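Side-chain contacts in DUF1893 domain-containing protein (Thermotoga maritima, PDB 1VK9), which is of unknown function but has a cytidine deaminase-like fold and carries bound zinc ions: residues Asn101-Ser106 with Asp135-Ile140; Val52-Arg57 with Leu80-Asp85; Ile113-Gly118 with Lys122-Phe127. All blocks are in the same frame, centred on the assembly; numbering follows the deposited sequence.

Interaction 1 of 3, residues Asn101-Ser106 with Asp135-Ile140; sequences NEYGQS and DDPEEI. With ZN (zinc ion), chain B; ZN (zinc ion), chain F.
Two helix ends meet where Tyr103, just past the last turn of helix 94-102, reaches Pro137 in the first turn of helix 137-145. The two side chains come from opposite directions, and no hydrogen bond spans the gap. The far end of the tyrosine does the touching: CZ packs at 3.7 Å from Pro137 CG, and the hydroxyl lies beside CD of the same ring. The aromatic ring approaches the proline obliquely. With CG turned anti to its own carbonyl carbon (chi1 -81°), Tyr103 swings its ring off the helix end and out to the proline, while the ring also rests on Leu80 of helix 73-82.

Acidic side chains close by hold metal. Glu102 is fully extended and grips one zinc ion with both oxygens, OE1 at 2.2 Å and OE2 at 2.5 Å from the metal. Asp136 divides its carboxylate between two tasks. OD1 binds a second zinc ion at 1.9 Å, and a water molecule is a further ligand of that metal. OD2 accepts from Glu139 N at 2.9 Å, the donor arriving on the anti side and 20° out of the carboxylate plane. The metal on one oxygen and the backbone N-H on the other should together fix the rotation of this group, and they would probably favour its negative charge.

Beyond Tyr103, Gly104 takes a positive phi as the chain turns away, and Gln105 NE2 then donates to Ser106 O. The contact thus joins two helix-capping motifs, a Schellman motif at the C-terminal end of helix 94-102 and an aspartate N-cap at the start of helix 137-145.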
ATOM      1  N   ASN A 101      -1.283  -9.491   7.230  1.00 27.95           N
ATOM      2  CA  ASN A 101      -1.008 -10.343   8.368  1.00 29.13           C
ATOM      3  C   ASN A 101      -0.252 -11.605   7.999  1.00 28.64           C
ATOM      4  O   ASN A 101       0.647 -11.998   8.713  1.00 28.93           O
ATOM      5  CB  ASN A 101      -2.259 -10.675   9.180  1.00 32.22           C
ATOM      6  CG  ASN A 101      -2.824  -9.452   9.895  1.00 41.59           C
ATOM      7  OD1 ASN A 101      -2.074  -8.618  10.435  1.00 45.18           O
ATOM      8  ND2 ASN A 101      -4.153  -9.309   9.860  1.00 52.25           N
ATOM      9  N   GLU A 102      -0.596 -12.237   6.877  1.00 27.58           N
ATOM     10  CA  GLU A 102       0.094 -13.454   6.479  1.00 24.28           C
ATOM     11  C   GLU A 102       1.592 -13.136   6.308  1.00 25.49           C
ATOM     12  O   GLU A 102       2.473 -13.990   6.568  1.00 23.93           O
ATOM     13  CB  GLU A 102      -0.517 -14.005   5.176  1.00 23.16           C
ATOM     14  CG  GLU A 102       0.192 -15.236   4.608  1.00 22.23           C
ATOM     15  CD  GLU A 102      -0.262 -15.642   3.221  1.00 22.23           C
ATOM     16  OE1 GLU A 102      -1.007 -14.898   2.576  1.00 27.45           O
ATOM     17  OE2 GLU A 102       0.106 -16.739   2.758  1.00 28.05           O
ATOM     18  N   TYR A 103       1.871 -11.899   5.884  1.00 23.56           N
ATOM     19  CA  TYR A 103       3.211 -11.538   5.510  1.00 24.84           C
ATOM     20  C   TYR A 103       3.942 -10.821   6.620  1.00 26.67           C
ATOM     21  O   TYR A 103       5.062 -10.381   6.420  1.00 31.25           O
ATOM     22  CB  TYR A 103       3.211 -10.750   4.190  1.00 25.76           C
ATOM     23  CG  TYR A 103       3.119 -11.700   3.026  1.00 28.17           C
ATOM     24  CD1 TYR A 103       1.888 -12.241   2.645  1.00 28.31           C
ATOM     25  CD2 TYR A 103       4.267 -12.124   2.351  1.00 23.58           C
ATOM     26  CE1 TYR A 103       1.803 -13.154   1.597  1.00 29.93           C
ATOM     27  CE2 TYR A 103       4.192 -13.038   1.297  1.00 17.06           C
ATOM     28  CZ  TYR A 103       2.963 -13.547   0.935  1.00 22.00           C
ATOM     29  OH  TYR A 103       2.873 -14.443  -0.083  1.00 25.98           O
ATOM     30  N   GLY A 104       3.320 -10.706   7.790  1.00 25.12           N
ATOM     31  CA  GLY A 104       3.916 -10.010   8.911  1.00 23.45           C
ATOM     32  C   GLY A 104       4.343  -8.586   8.604  1.00 25.83           C
ATOM     33  O   GLY A 104       5.349  -8.130   9.119  1.00 30.11           O
ATOM     34  N   GLN A 105       3.623  -7.890   7.727  1.00 26.26           N
ATOM     35  CA  GLN A 105       3.889  -6.482   7.436  1.00 25.30           C
ATOM     36  C   GLN A 105       3.249  -5.632   8.534  1.00 28.37           C
ATOM     37  O   GLN A 105       2.165  -5.952   9.017  1.00 31.40           O
ATOM     38  CB  GLN A 105       3.298  -6.114   6.096  1.00 22.43           C
ATOM     39  CG  GLN A 105       3.212  -4.650   5.828  1.00 23.93           C
ATOM     40  CD  GLN A 105       4.552  -4.033   5.454  1.00 33.30           C
ATOM     41  OE1 GLN A 105       5.276  -4.569   4.627  1.00 35.77           O
ATOM     42  NE2 GLN A 105       4.876  -2.899   6.060  1.00 38.20           N
ATOM     43  N   SER A 106       3.918  -4.559   8.942  1.00 31.02           N
ATOM     44  CA  SER A 106       3.375  -3.671   9.967  1.00 28.47           C
ATOM     45  C   SER A 106       2.451  -2.666   9.314  1.00 29.23           C
ATOM     46  O   SER A 106       2.818  -2.011   8.336  1.00 29.33           O
ATOM     47  CB  SER A 106       4.493  -2.953  10.689  1.00 27.53           C
ATOM     48  OG  SER A 106       3.978  -1.845  11.372  1.00 23.39           O
ATOM     49  N   ASP A 135      -3.559 -15.826  -4.799  1.00 34.17           N
ATOM     50  CA  ASP A 135      -2.854 -15.901  -3.509  1.00 33.17           C
ATOM     51  C   ASP A 135      -1.550 -15.175  -3.443  1.00 32.45           C
ATOM     52  O   ASP A 135      -1.214 -14.678  -2.366  1.00 39.50           O
ATOM     53  CB  ASP A 135      -2.631 -17.351  -3.013  1.00 33.02           C
ATOM     54  CG  ASP A 135      -3.873 -17.953  -2.340  1.00 37.61           C
ATOM     55  OD1 ASP A 135      -4.862 -17.210  -2.097  1.00 47.11           O
ATOM     56  OD2 ASP A 135      -3.953 -19.170  -2.027  1.00 44.45           O
ATOM     57  N   ASP A 136      -0.802 -15.138  -4.546  1.00 29.13           N
ATOM     58  CA  ASP A 136       0.588 -14.679  -4.516  1.00 28.10           C
ATOM     59  C   ASP A 136       0.780 -13.224  -4.921  1.00 30.81           C
ATOM     60  O   ASP A 136       0.434 -12.827  -6.039  1.00 31.60           O
ATOM     61  CB  ASP A 136       1.451 -15.537  -5.396  1.00 26.36           C
ATOM     62  CG  ASP A 136       2.898 -15.152  -5.322  1.00 31.51           C
ATOM     63  OD1 ASP A 136       3.602 -15.410  -4.302  1.00 32.81           O
ATOM     64  OD2 ASP A 136       3.426 -14.571  -6.269  1.00 43.95           O
ATOM     65  N   PRO A 137       1.356 -12.418  -4.026  1.00 31.63           N
ATOM     66  CA  PRO A 137       1.553 -10.985  -4.317  1.00 31.56           C
ATOM     67  C   PRO A 137       2.342 -10.766  -5.633  1.00 33.58           C
ATOM     68  O   PRO A 137       1.952  -9.895  -6.396  1.00 33.97           O
ATOM     69  CB  PRO A 137       2.332 -10.471  -3.100  1.00 30.03           C
ATOM     70  CG  PRO A 137       2.135 -11.469  -2.062  1.00 26.62           C
ATOM     71  CD  PRO A 137       1.871 -12.803  -2.700  1.00 29.02           C
ATOM     72  N   GLU A 138       3.400 -11.547  -5.896  1.00 33.18           N
ATOM     73  CA  GLU A 138       4.146 -11.401  -7.139  1.00 32.09           C
ATOM     74  C   GLU A 138       3.270 -11.716  -8.362  1.00 29.71           C
ATOM     75  O   GLU A 138       3.312 -10.981  -9.322  1.00 30.55           O
ATOM     76  CB  GLU A 138       5.486 -12.199  -7.121  1.00 35.00           C
ATOM     77  CG  GLU A 138       6.701 -11.462  -7.724  1.00 36.55           C
ATOM     78  N   GLU A 139       2.461 -12.774  -8.325  1.00 29.00           N
ATOM     79  CA  GLU A 139       1.550 -13.072  -9.435  1.00 29.66           C
ATOM     80  C   GLU A 139       0.561 -11.908  -9.609  1.00 30.64           C
ATOM     81  O   GLU A 139       0.250 -11.517 -10.729  1.00 33.65           O
ATOM     82  CB  GLU A 139       0.814 -14.425  -9.255  1.00 31.09           C
ATOM     83  CG  GLU A 139       1.407 -15.627 -10.004  1.00 35.51           C
ATOM     84  N   ILE A 140       0.095 -11.337  -8.504  1.00 29.09           N
ATOM     85  CA  ILE A 140      -0.837 -10.215  -8.542  1.00 26.65           C
ATOM     86  C   ILE A 140      -0.274  -8.945  -9.202  1.00 27.76           C
ATOM     87  O   ILE A 140      -0.890  -8.403 -10.116  1.00 29.19           O
ATOM     88  CB  ILE A 140      -1.385  -9.954  -7.120  1.00 27.85           C
ATOM     89  CG1 ILE A 140      -2.280 -11.139  -6.683  1.00 27.45           C
ATOM     90  CG2 ILE A 140      -2.138  -8.640  -7.054  1.00 18.64           C
ATOM     91  CD1 ILE A 140      -2.841 -11.055  -5.307  1.00 18.17           C
TER
HETATM   92 ZN    ZN B 140      -1.273 -16.148   0.813  0.50 51.81          ZN
HETATM   93 ZN    ZN F 144       5.277 -14.832  -3.671  1.00 59.44          ZN
HETATM   94  O   HOH W   1       6.895 -15.976  -5.282  1.00 54.13           O

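Interaction 2 of 3, residues Val52-Arg57 with Leu80-Asp85; sequences VELFKR and LKMKPD
The Phe55 ring meets Lys81 at its edge: Lys81 CG lies near the ring plane, 3.9 Å from Phe55 CE1. Met82, built as selenomethionine, approaches the same ring obliquely, its CG 3.9 Å from Phe55 CD1, and Phe78 adds an edge-to-face ring contact. This is a Met-aromatic contact between helix 49-57 and the last turn of helix 73-82, with SE 5.3 Å from the ring centroid and 65° off its normal.

Phe55 holds its CG anti to the backbone N (chi1 -166°), which carries the ring across to the other helix although its CB does not point there. Only the aliphatic part of Lys81 takes part, CB and CG running by the ring before the chain bends. Helix 137-145 completes the surroundings, since Ile141 touches both Phe55 and Lys81.

No hydrogen bond joins the two segments, and the packing is apolar throughout. Leu54 and Met82 cross obliquely on the buried side, where Leu54 also reaches Phe41 of strand 39-43. The selenium settles between neighbouring residues of helix 49-57, 3.9 Å from Leu54 CG and 3.8 Å from Phe55 CA.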
ATOM      1  N   VAL A  52       1.270   1.945  -8.805  1.00 31.17           N
ATOM      2  CA  VAL A  52       2.127   1.515  -9.895  1.00 30.14           C
ATOM      3  C   VAL A  52       3.235   2.553 -10.167  1.00 31.72           C
ATOM      4  O   VAL A  52       4.391   2.170 -10.264  1.00 33.18           O
ATOM      5  CB  VAL A  52       1.305   1.172 -11.159  1.00 30.36           C
ATOM      6  CG1 VAL A  52       2.206   0.836 -12.342  1.00 27.52           C
ATOM      7  CG2 VAL A  52       0.367   0.005 -10.882  1.00 30.31           C
ATOM      8  N   GLU A  53       2.898   3.847 -10.270  1.00 32.46           N
ATOM      9  CA  GLU A  53       3.907   4.893 -10.444  1.00 32.11           C
ATOM     10  C   GLU A  53       4.944   4.679  -9.325  1.00 29.98           C
ATOM     11  O   GLU A  53       6.135   4.510  -9.606  1.00 31.34           O
ATOM     12  CB  GLU A  53       3.299   6.330 -10.440  1.00 35.24           C
ATOM     13  CG  GLU A  53       2.598   6.811 -11.735  1.00 47.90           C
ATOM     14  CD  GLU A  53       2.074   8.278 -11.709  1.00 66.46           C
ATOM     15  OE1 GLU A  53       2.912   9.211 -11.865  1.00 73.43           O
ATOM     16  OE2 GLU A  53       0.829   8.526 -11.583  1.00 62.37           O
ATOM     17  N   LEU A  54       4.496   4.615  -8.071  1.00 26.46           N
ATOM     18  CA  LEU A  54       5.395   4.401  -6.938  1.00 27.11           C
ATOM     19  C   LEU A  54       6.274   3.141  -7.093  1.00 29.03           C
ATOM     20  O   LEU A  54       7.484   3.186  -6.885  1.00 30.26           O
ATOM     21  CB  LEU A  54       4.602   4.333  -5.635  1.00 27.12           C
ATOM     22  CG  LEU A  54       5.333   4.006  -4.320  1.00 25.39           C
ATOM     23  CD1 LEU A  54       6.473   4.981  -4.048  1.00 22.95           C
ATOM     24  CD2 LEU A  54       4.346   3.991  -3.150  1.00 17.14           C
ATOM     25  N   PHE A  55       5.658   2.023  -7.463  1.00 28.87           N
ATOM     26  CA  PHE A  55       6.375   0.782  -7.728  1.00 28.36           C
ATOM     27  C   PHE A  55       7.458   0.932  -8.798  1.00 30.55           C
ATOM     28  O   PHE A  55       8.539   0.380  -8.679  1.00 32.11           O
ATOM     29  CB  PHE A  55       5.379  -0.278  -8.171  1.00 28.26           C
ATOM     30  CG  PHE A  55       5.922  -1.680  -8.149  1.00 26.30           C
ATOM     31  CD1 PHE A  55       5.942  -2.412  -6.972  1.00 20.73           C
ATOM     32  CD2 PHE A  55       6.375  -2.282  -9.321  1.00 21.90           C
ATOM     33  CE1 PHE A  55       6.435  -3.715  -6.950  1.00 26.49           C
ATOM     34  CE2 PHE A  55       6.869  -3.573  -9.314  1.00 15.65           C
ATOM     35  CZ  PHE A  55       6.906  -4.299  -8.129  1.00 19.15           C
ATOM     36  N   LYS A  56       7.154   1.674  -9.853  1.00 32.04           N
ATOM     37  CA  LYS A  56       8.068   1.844 -10.965  1.00 30.20           C
ATOM     38  C   LYS A  56       9.243   2.720 -10.543  1.00 29.62           C
ATOM     39  O   LYS A  56      10.286   2.680 -11.182  1.00 28.71           O
ATOM     40  CB  LYS A  56       7.330   2.469 -12.159  1.00 30.22           C
ATOM     41  CG  LYS A  56       6.358   1.538 -12.907  1.00 36.20           C
ATOM     42  CD  LYS A  56       7.103   0.565 -13.861  1.00 55.59           C
ATOM     43  CE  LYS A  56       6.156  -0.277 -14.752  1.00 60.75           C
ATOM     44  NZ  LYS A  56       5.405   0.531 -15.769  1.00 59.90           N
ATOM     45  N   ARG A  57       9.073   3.504  -9.472  1.00 29.48           N
ATOM     46  CA  ARG A  57      10.060   4.517  -9.075  1.00 28.73           C
ATOM     47  C   ARG A  57      11.146   4.057  -8.102  1.00 29.53           C
ATOM     48  O   ARG A  57      12.247   4.584  -8.184  1.00 29.59           O
ATOM     49  CB  ARG A  57       9.375   5.751  -8.494  1.00 28.97           C
ATOM     50  CG  ARG A  57       9.917   7.093  -8.980  1.00 32.70           C
ATOM     51  CD  ARG A  57       9.180   8.301  -8.346  1.00 49.94           C
ATOM     52  NE  ARG A  57       9.302   9.538  -9.113  1.00 55.33           N
ATOM     53  CZ  ARG A  57      10.462  10.151  -9.359  1.00 64.12           C
ATOM     54  NH1 ARG A  57      11.595   9.637  -8.889  1.00 65.53           N
ATOM     55  NH2 ARG A  57      10.502  11.276 -10.077  1.00 63.58           N
ATOM     56  N   LEU A  80       3.569  -4.659  -0.345  1.00 26.10           N
ATOM     57  CA  LEU A  80       4.276  -5.753   0.332  1.00 26.26           C
ATOM     58  C   LEU A  80       5.626  -6.006  -0.317  1.00 28.35           C
ATOM     59  O   LEU A  80       6.647  -6.179   0.374  1.00 30.23           O
ATOM     60  CB  LEU A  80       3.477  -7.053   0.312  1.00 23.32           C
ATOM     61  CG  LEU A  80       2.410  -7.250   1.395  1.00 28.90           C
ATOM     62  CD1 LEU A  80       1.861  -8.658   1.314  1.00 37.04           C
ATOM     63  CD2 LEU A  80       2.934  -6.990   2.779  1.00 22.22           C
ATOM     64  N   LYS A  81       5.643  -6.006  -1.647  1.00 27.27           N
ATOM     65  CA  LYS A  81       6.881  -6.251  -2.362  1.00 28.52           C
ATOM     66  C   LYS A  81       7.912  -5.153  -2.079  1.00 30.02           C
ATOM     67  O   LYS A  81       9.123  -5.422  -2.043  1.00 29.76           O
ATOM     68  CB  LYS A  81       6.636  -6.422  -3.864  1.00 27.41           C
ATOM     69  CG  LYS A  81       7.890  -6.592  -4.704  1.00 29.84           C
ATOM     70  CD  LYS A  81       8.642  -7.887  -4.351  1.00 42.05           C
ATOM     71  CE  LYS A  81       8.815  -8.833  -5.535  1.00 43.59           C
ATOM     72  NZ  LYS A  81       9.922  -8.300  -6.310  1.00 35.29           N
HETATM   73  N   MSE A  82       7.441  -3.934  -1.832  1.00 29.90           N
HETATM   74  CA  MSE A  82       8.373  -2.824  -1.688  1.00 31.01           C
HETATM   75  C   MSE A  82       8.977  -2.748  -0.298  1.00 30.55           C
HETATM   76  O   MSE A  82       9.925  -2.001  -0.074  1.00 31.43           O
HETATM   77  CB  MSE A  82       7.705  -1.521  -2.061  1.00 31.05           C
HETATM   78  CG  MSE A  82       7.565  -1.355  -3.544  1.00 42.67           C
HETATM   79 SE   MSE A  82       6.785   0.365  -3.987  1.00 65.60          SE
HETATM   80  CE  MSE A  82       4.929  -0.101  -3.639  1.00 58.74           C
ATOM     81  N   LYS A  83       8.420  -3.521   0.628  1.00 29.12           N
ATOM     82  CA  LYS A  83       8.958  -3.616   1.975  1.00 29.31           C
ATOM     83  C   LYS A  83       9.062  -2.265   2.719  1.00 30.15           C
ATOM     84  O   LYS A  83      10.134  -1.861   3.183  1.00 31.41           O
ATOM     85  CB  LYS A  83      10.289  -4.362   1.926  1.00 26.89           C
ATOM     86  CG  LYS A  83      10.112  -5.790   1.418  1.00 30.90           C
ATOM     87  CD  LYS A  83      11.291  -6.712   1.746  1.00 32.69           C
ATOM     88  CE  LYS A  83      11.492  -6.823   3.246  1.00 40.05           C
ATOM     89  NZ  LYS A  83      11.946  -8.164   3.667  1.00 40.53           N
ATOM     90  N   PRO A  84       7.950  -1.544   2.844  1.00 30.68           N
ATOM     91  CA  PRO A  84       7.963  -0.343   3.687  1.00 29.94           C
ATOM     92  C   PRO A  84       7.956  -0.767   5.173  1.00 30.45           C
ATOM     93  O   PRO A  84       7.543  -1.889   5.468  1.00 31.22           O
ATOM     94  CB  PRO A  84       6.666   0.358   3.295  1.00 28.54           C
ATOM     95  CG  PRO A  84       5.771  -0.736   2.845  1.00 24.53           C
ATOM     96  CD  PRO A  84       6.630  -1.774   2.222  1.00 27.69           C
ATOM     97  N   ASP A  85       8.414   0.095   6.075  1.00 29.67           N
ATOM     98  CA  ASP A  85       8.440  -0.208   7.496  1.00 30.23           C
ATOM     99  C   ASP A  85       6.982  -0.320   7.996  1.00 33.81           C
ATOM    100  O   ASP A  85       6.641  -1.239   8.766  1.00 40.04           O
ATOM    101  CB  ASP A  85       9.187   0.884   8.296  1.00 30.76           C
ATOM    102  CG  ASP A  85      10.687   1.039   7.921  1.00 37.09           C
ATOM    103  OD1 ASP A  85      11.207   0.396   6.972  1.00 43.55           O
ATOM    104  OD2 ASP A  85      11.435   1.822   8.548  1.00 39.05           O
TER

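Interaction 3 of 3, residues Ile113-Gly118 with Lys122-Phe127; sequences IPFVLG and KSMCPF
Leu117 and Met124 meet as a single backbone bridge with the antiparallel bonding pattern, a non-hydrogen-bonded pair with CA atoms 4.3 Å apart, framed by two backbone bonds. Cys125 N donates to Val116 O at 3.0 Å and Gly118 N to Ser123 O at 2.7 Å, both nearly straight.

Above this short pairing, the side chains of Phe115 and Met124 cross at about a right angle. Met124, modelled as selenomethionine, sets its terminal methyl over the middle of the Phe115 ring: CE is 3.5 Å from the centroid and only 11° off the normal, a CH-pi contact. The bend at its chi3 (-44°) folds CE back over the ring, while Met124 CB lies 3.7 Å from Phe115 CD1. The selenium sits more obliquely above the same ring, a Met-aromatic contact. An alanine in place of Phe115 would remove the ring surface under this methyl, and the end of Met124 is likely to be set free to turn.

The arrangement is a tight loop pinned by a single beta bridge, between strand 111-113 and helix 126-132. Glu128 of that helix touches Phe115 and accepts a hydrogen bond from Val116 N, so the first arm is held to the helix it leads into.

Elsewhere in the contact, Val116 CG1 packs at 3.9 Å against Cys125 CB. Cys125 occupies the N-cap position of helix 126-132, and its SG, anti to the backbone N, is linked covalently to an unidentified ligand, possibly the ADP-ribosyl group reported for this protein.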
ATOM      1  N   ILE A 113     -13.158  -2.571   5.559  1.00 26.94           N
ATOM      2  CA  ILE A 113     -14.369  -2.881   4.775  1.00 26.10           C
ATOM      3  C   ILE A 113     -14.248  -4.266   4.112  1.00 27.69           C
ATOM      4  O   ILE A 113     -13.141  -4.717   3.892  1.00 30.18           O
ATOM      5  CB  ILE A 113     -14.651  -1.769   3.743  1.00 25.44           C
ATOM      6  CG1 ILE A 113     -13.488  -1.613   2.751  1.00 24.27           C
ATOM      7  CG2 ILE A 113     -14.957  -0.466   4.447  1.00 18.37           C
ATOM      8  CD1 ILE A 113     -13.863  -0.815   1.505  1.00 25.24           C
ATOM      9  N   PRO A 114     -15.346  -4.958   3.807  1.00 29.24           N
ATOM     10  CA  PRO A 114     -15.269  -6.298   3.168  1.00 30.22           C
ATOM     11  C   PRO A 114     -14.429  -6.397   1.884  1.00 30.11           C
ATOM     12  O   PRO A 114     -13.682  -7.375   1.736  1.00 31.16           O
ATOM     13  CB  PRO A 114     -16.732  -6.622   2.861  1.00 27.45           C
ATOM     14  CG  PRO A 114     -17.436  -5.918   3.933  1.00 29.94           C
ATOM     15  CD  PRO A 114     -16.739  -4.565   4.059  1.00 28.17           C
ATOM     16  N   PHE A 115     -14.576  -5.414   0.990  1.00 29.91           N
ATOM     17  CA  PHE A 115     -13.810  -5.303  -0.263  1.00 29.10           C
ATOM     18  C   PHE A 115     -13.930  -3.884  -0.862  1.00 29.61           C
ATOM     19  O   PHE A 115     -14.938  -3.206  -0.672  1.00 30.27           O
ATOM     20  CB  PHE A 115     -14.247  -6.368  -1.292  1.00 27.65           C
ATOM     21  CG  PHE A 115     -15.738  -6.408  -1.555  1.00 24.27           C
ATOM     22  CD1 PHE A 115     -16.359  -5.443  -2.371  1.00 18.66           C
ATOM     23  CD2 PHE A 115     -16.518  -7.412  -1.002  1.00 18.79           C
ATOM     24  CE1 PHE A 115     -17.734  -5.487  -2.608  1.00 23.95           C
ATOM     25  CE2 PHE A 115     -17.907  -7.456  -1.223  1.00 21.89           C
ATOM     26  CZ  PHE A 115     -18.520  -6.492  -2.030  1.00 20.64           C
ATOM     27  N   VAL A 116     -12.897  -3.464  -1.586  1.00 30.24           N
ATOM     28  CA  VAL A 116     -12.845  -2.162  -2.228  1.00 31.88           C
ATOM     29  C   VAL A 116     -13.959  -2.069  -3.251  1.00 34.33           C
ATOM     30  O   VAL A 116     -14.287  -3.053  -3.899  1.00 35.65           O
ATOM     31  CB  VAL A 116     -11.504  -1.953  -2.941  1.00 32.34           C
ATOM     32  CG1 VAL A 116     -11.489  -0.625  -3.716  1.00 33.90           C
ATOM     33  CG2 VAL A 116     -10.329  -2.044  -1.945  1.00 29.65           C
ATOM     34  N   LEU A 117     -14.551  -0.887  -3.389  1.00 36.00           N
ATOM     35  CA  LEU A 117     -15.724  -0.735  -4.244  1.00 36.36           C
ATOM     36  C   LEU A 117     -15.449   0.005  -5.553  1.00 37.00           C
ATOM     37  O   LEU A 117     -14.521   0.812  -5.651  1.00 34.79           O
ATOM     38  CB  LEU A 117     -16.868  -0.063  -3.482  1.00 36.06           C
ATOM     39  CG  LEU A 117     -17.227  -0.534  -2.074  1.00 35.89           C
ATOM     40  CD1 LEU A 117     -18.206   0.431  -1.450  1.00 33.09           C
ATOM     41  CD2 LEU A 117     -17.834  -1.925  -2.116  1.00 41.01           C
ATOM     42  N   GLY A 118     -16.270  -0.295  -6.553  1.00 40.39           N
ATOM     43  CA  GLY A 118     -16.226   0.374  -7.845  1.00 46.02           C
ATOM     44  C   GLY A 118     -16.575   1.859  -7.825  1.00 48.50           C
ATOM     45  O   GLY A 118     -16.841   2.455  -6.765  1.00 48.32           O
ATOM     46  N   LYS A 122     -21.599   0.748  -5.197  1.00 36.46           N
ATOM     47  CA  LYS A 122     -22.581  -0.317  -5.055  1.00 34.53           C
ATOM     48  C   LYS A 122     -22.056  -1.739  -5.433  1.00 34.34           C
ATOM     49  O   LYS A 122     -22.814  -2.704  -5.434  1.00 34.49           O
ATOM     50  CB  LYS A 122     -23.868   0.066  -5.815  1.00 34.37           C
ATOM     51  N   SER A 123     -20.763  -1.884  -5.724  1.00 34.30           N
ATOM     52  CA  SER A 123     -20.221  -3.176  -6.172  1.00 36.10           C
ATOM     53  C   SER A 123     -18.705  -3.180  -6.142  1.00 36.82           C
ATOM     54  O   SER A 123     -18.096  -2.134  -5.938  1.00 38.82           O
ATOM     55  CB  SER A 123     -20.675  -3.488  -7.600  1.00 37.02           C
ATOM     56  OG  SER A 123     -20.095  -2.564  -8.498  1.00 35.56           O
HETATM   57  N   MSE A 124     -18.095  -4.345  -6.373  1.00 35.42           N
HETATM   58  CA  MSE A 124     -16.651  -4.508  -6.176  1.00 34.87           C
HETATM   59  C   MSE A 124     -15.797  -3.853  -7.281  1.00 35.61           C
HETATM   60  O   MSE A 124     -16.145  -3.929  -8.453  1.00 37.59           O
HETATM   61  CB  MSE A 124     -16.341  -5.987  -6.073  1.00 33.97           C
HETATM   62  CG  MSE A 124     -14.891  -6.320  -5.777  1.00 39.94           C
HETATM   63 SE   MSE A 124     -14.524  -8.248  -5.423  1.00 61.63          SE
HETATM   64  CE  MSE A 124     -16.022  -8.666  -4.263  1.00 38.65           C
ATOM     65  N   CYS A 125     -14.692  -3.203  -6.908  1.00 35.12           N
ATOM     66  CA  CYS A 125     -13.742  -2.626  -7.880  1.00 35.04           C
ATOM     67  C   CYS A 125     -13.292  -3.727  -8.818  1.00 37.94           C
ATOM     68  O   CYS A 125     -12.916  -4.791  -8.331  1.00 40.37           O
ATOM     69  CB  CYS A 125     -12.539  -2.031  -7.147  1.00 33.79           C
ATOM     70  SG  CYS A 125     -11.084  -1.575  -8.119  1.00 30.82           S
ATOM     71  N   PRO A 126     -13.346  -3.516 -10.141  1.00 40.49           N
ATOM     72  CA  PRO A 126     -12.886  -4.535 -11.112  1.00 40.50           C
ATOM     73  C   PRO A 126     -11.456  -5.081 -10.855  1.00 39.38           C
ATOM     74  O   PRO A 126     -11.236  -6.273 -11.117  1.00 39.30           O
ATOM     75  CB  PRO A 126     -12.974  -3.816 -12.473  1.00 39.88           C
ATOM     76  CG  PRO A 126     -13.095  -2.367 -12.142  1.00 42.14           C
ATOM     77  CD  PRO A 126     -13.848  -2.310 -10.822  1.00 41.91           C
ATOM     78  N   PHE A 127     -10.530  -4.255 -10.347  1.00 36.83           N
ATOM     79  CA  PHE A 127      -9.200  -4.738  -9.963  1.00 36.92           C
ATOM     80  C   PHE A 127      -9.227  -5.634  -8.727  1.00 37.66           C
ATOM     81  O   PHE A 127      -8.503  -6.619  -8.655  1.00 39.59           O
ATOM     82  CB  PHE A 127      -8.215  -3.595  -9.750  1.00 36.44           C
ATOM     83  CG  PHE A 127      -7.642  -3.060 -11.020  1.00 42.91           C
ATOM     84  CD1 PHE A 127      -6.687  -3.781 -11.726  1.00 42.51           C
ATOM     85  CD2 PHE A 127      -8.080  -1.835 -11.535  1.00 54.23           C
ATOM     86  CE1 PHE A 127      -6.160  -3.282 -12.916  1.00 47.49           C
ATOM     87  CE2 PHE A 127      -7.567  -1.328 -12.730  1.00 51.59           C
ATOM     88  CZ  PHE A 127      -6.604  -2.051 -13.418  1.00 51.71           C
TER

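How the interactions relate
Interactions 1 and 2 are neighbours, their centres 13 Å apart, and they touch directly: Gln105 NE2 lies 2.9 Å from Pro84 O, a probable hydrogen bond, and Gln105 CB packs against Leu80 CD2. The start of helix 137-145 also connects them: Pro137, in its first turn, belongs to interaction 1, while Glu138 and Ile141 lie against Lys81. The side chain of Lys81 is about 7 Å from a bound zinc ion. Interaction 3 stands apart at the surface, its centre 19 Å from that of interaction 1 and 22 Å from that of interaction 2. It carries the covalent ligand on Cys125; a bound unknown ligand also comes within about 8 Å of the Leu54 side chain.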